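Local coordinates for hypothetical protein (Bacteroides eggerthii, PDB 4JGL) that is of unknown function but adopts a streptavidin-like fold, an antiparallel beta-barrel carrying two extra alpha helices, at residues L54-H59 and Y65-Y70. Residues are numbered along the deposited sequence; the frame is centred on the assembly and turned at random. Where two conformers were deposited one is given.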
loop_
_atom_site.group_PDB
_atom_site.type_symbol
_atom_site.label_atom_id
_atom_site.label_comp_id
_atom_site.label_asym_id
_atom_site.label_seq_id
_atom_site.Cartn_x
_atom_site.Cartn_y
_atom_site.Cartn_z
ATOM N N LEU A 54 -7.058 -0.249 -7.957
ATOM C CA LEU A 54 -6.807 0.044 -6.561
ATOM C C LEU A 54 -5.326 -0.071 -6.238
ATOM O O LEU A 54 -4.589 -0.865 -6.828
ATOM C CB LEU A 54 -7.561 -0.920 -5.661
ATOM C CG LEU A 54 -9.071 -0.987 -5.876
ATOM C CD1 LEU A 54 -9.640 -2.055 -4.950
ATOM C CD2 LEU A 54 -9.731 0.366 -5.607
ATOM N N PHE A 55 -4.914 0.739 -5.274
ATOM C CA PHE A 55 -3.589 0.690 -4.683
ATOM C C PHE A 55 -3.776 0.597 -3.187
ATOM O O PHE A 55 -4.453 1.445 -2.593
ATOM C CB PHE A 55 -2.760 1.917 -5.051
ATOM C CG PHE A 55 -1.448 1.969 -4.322
ATOM C CD1 PHE A 55 -0.433 1.102 -4.674
ATOM C CD2 PHE A 55 -1.267 2.804 -3.250
ATOM C CE1 PHE A 55 0.793 1.081 -3.975
ATOM C CE2 PHE A 55 -0.031 2.800 -2.548
ATOM C CZ PHE A 55 0.953 1.911 -2.900
ATOM N N LEU A 56 -3.225 -0.444 -2.563
ATOM C CA LEU A 56 -3.336 -0.612 -1.128
ATOM C C LEU A 56 -2.015 -0.324 -0.451
ATOM O O LEU A 56 -0.967 -0.698 -0.948
ATOM C CB LEU A 56 -3.815 -2.022 -0.783
ATOM C CG LEU A 56 -5.303 -2.295 -0.976
ATOM C CD1 LEU A 56 -5.698 -2.124 -2.435
ATOM C CD2 LEU A 56 -5.663 -3.688 -0.443
ATOM N N LYS A 57 -2.081 0.355 0.687
ATOM C CA LYS A 57 -0.902 0.658 1.487
ATOM C C LYS A 57 -1.147 0.188 2.906
ATOM O O LYS A 57 -2.119 0.618 3.546
ATOM C CB LYS A 57 -0.610 2.156 1.464
ATOM C CG LYS A 57 0.581 2.535 2.333
ATOM C CD LYS A 57 1.017 3.963 2.069
ATOM C CE LYS A 57 2.289 4.310 2.844
ATOM N NZ LYS A 57 1.975 4.481 4.283
HETATM N N MSE A 58 -0.270 -0.679 3.403
HETATM C CA MSE A 58 -0.408 -1.309 4.715
HETATM C C MSE A 58 0.700 -0.905 5.655
HETATM O O MSE A 58 1.874 -0.911 5.282
HETATM C CB MSE A 58 -0.393 -2.810 4.523
HETATM C CG MSE A 58 -0.517 -3.616 5.803
HETATM SE SE MSE A 58 -1.032 -5.426 5.534
HETATM C CE MSE A 58 0.506 -5.679 5.351
ATOM N N HIS A 59 0.298 -0.592 6.875
ATOM C CA HIS A 59 1.186 -0.244 7.973
ATOM C C HIS A 59 0.933 -1.187 9.133
ATOM O O HIS A 59 -0.207 -1.444 9.506
ATOM C CB HIS A 59 0.915 1.198 8.405
ATOM C CG HIS A 59 1.782 1.697 9.508
ATOM N ND1 HIS A 59 3.121 1.919 9.347
ATOM C CD2 HIS A 59 1.492 2.050 10.778
ATOM C CE1 HIS A 59 3.633 2.363 10.487
ATOM N NE2 HIS A 59 2.661 2.452 11.374
ATOM N N TYR A 65 -2.836 -4.463 11.533
ATOM C CA TYR A 65 -2.602 -3.874 10.217
ATOM C C TYR A 65 -3.589 -2.758 9.935
ATOM O O TYR A 65 -4.794 -2.873 10.226
ATOM C CB TYR A 65 -2.725 -4.888 9.105
ATOM C CG TYR A 65 -1.759 -6.033 9.169
ATOM C CD1 TYR A 65 -0.451 -5.852 9.530
ATOM C CD2 TYR A 65 -2.158 -7.298 8.797
ATOM C CE1 TYR A 65 0.457 -6.926 9.604
ATOM C CE2 TYR A 65 -1.262 -8.372 8.824
ATOM C CZ TYR A 65 0.034 -8.163 9.243
ATOM O OH TYR A 65 0.946 -9.201 9.293
ATOM N N GLY A 66 -3.070 -1.679 9.370
ATOM C CA GLY A 66 -3.878 -0.566 8.906
ATOM C C GLY A 66 -3.665 -0.449 7.410
ATOM O O GLY A 66 -2.547 -0.246 6.957
ATOM N N ILE A 67 -4.727 -0.634 6.656
ATOM C CA ILE A 67 -4.637 -0.683 5.210
ATOM C C ILE A 67 -5.483 0.404 4.570
ATOM O O ILE A 67 -6.712 0.430 4.697
ATOM C CB ILE A 67 -5.040 -2.052 4.660
ATOM C CG1 ILE A 67 -4.282 -3.157 5.402
ATOM C CG2 ILE A 67 -4.777 -2.103 3.145
ATOM C CD1 ILE A 67 -4.692 -4.537 5.016
ATOM N N ASN A 68 -4.817 1.313 3.891
ATOM C CA ASN A 68 -5.528 2.286 3.076
ATOM C C ASN A 68 -5.815 1.694 1.695
ATOM O O ASN A 68 -4.901 1.172 1.040
ATOM C CB ASN A 68 -4.721 3.588 2.941
ATOM C CG ASN A 68 -4.945 4.570 4.100
ATOM O OD1 ASN A 68 -6.020 4.623 4.688
ATOM N ND2 ASN A 68 -3.913 5.363 4.421
ATOM N N ILE A 69 -7.077 1.766 1.287
ATOM C CA ILE A 69 -7.491 1.425 -0.071
ATOM C C ILE A 69 -7.618 2.742 -0.811
ATOM O O ILE A 69 -8.486 3.579 -0.497
ATOM C CB ILE A 69 -8.832 0.691 -0.111
ATOM C CG1 ILE A 69 -8.775 -0.628 0.660
ATOM C CG2 ILE A 69 -9.210 0.415 -1.577
ATOM C CD1 ILE A 69 -10.166 -1.237 0.902
ATOM N N TYR A 70 -6.707 2.959 -1.751
ATOM C CA TYR A 70 -6.722 4.088 -2.675
ATOM C C TYR A 70 -7.292 3.611 -3.992
ATOM O O TYR A 70 -7.052 2.468 -4.399
ATOM C CB TYR A 70 -5.297 4.605 -2.961
ATOM C CG TYR A 70 -4.614 5.306 -1.807
ATOM C CD1 TYR A 70 -3.901 4.624 -0.825
ATOM C CD2 TYR A 70 -4.619 6.679 -1.735
ATOM C CE1 TYR A 70 -3.274 5.328 0.201
ATOM C CE2 TYR A 70 -4.013 7.357 -0.730
ATOM C CZ TYR A 70 -3.354 6.697 0.252
ATOM O OH TYR A 70 -2.726 7.414 1.268
#
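The selenium of M58 lies over one face of the Y65 ring, 4.0 Å from M58 SE to the ring centroid. This is a Met-aromatic contact, shifted from the ring centre toward CG. M58 CG is anti to the backbone N (chi1 180°), and the extended chain carries SE alongside I67, where SE and I67 CD1 are 3.8 Å apart. The bend at chi3 turns only the terminal methyl CE. L56 continues the same face. Its CD2 meets I67 CG2 at 4.0 Å, and its CG lies near I69 CG1. At the end of the row L54 CD2 touches I69 CG2.

F55, K57 and H59 point to the other face, with N68 and Y70. F55 and Y70 are a hydrogen-bonded pair and run side by side. The edge of the F55 ring receives Y70 CD1, which is 4.0 Å from F55 CD2. Y70 CG stands beside its own backbone N (chi1 -70°), which is bonded to F55 O, and this brings the ring edge toward F55 O, in the ring plane. K57 CB also borders this ring. K57 NZ turns away to a salt bridge with D44, which also accepts a hydrogen bond from H59 ND1.

The backbones form an antiparallel beta hairpin. Y70 N to F55 O is 2.8 Å, and F55 N returns a bond to Y70 O. Reciprocal pairs also join K57 with N68 and H59 with G66.

Helices 142-153 and 158-165 pack on the face of L56, M58, I67 and I69. On the opposite face F55 meets F114. Strands 44-49 and 78-92 flank the hairpin and continue the curled sheet.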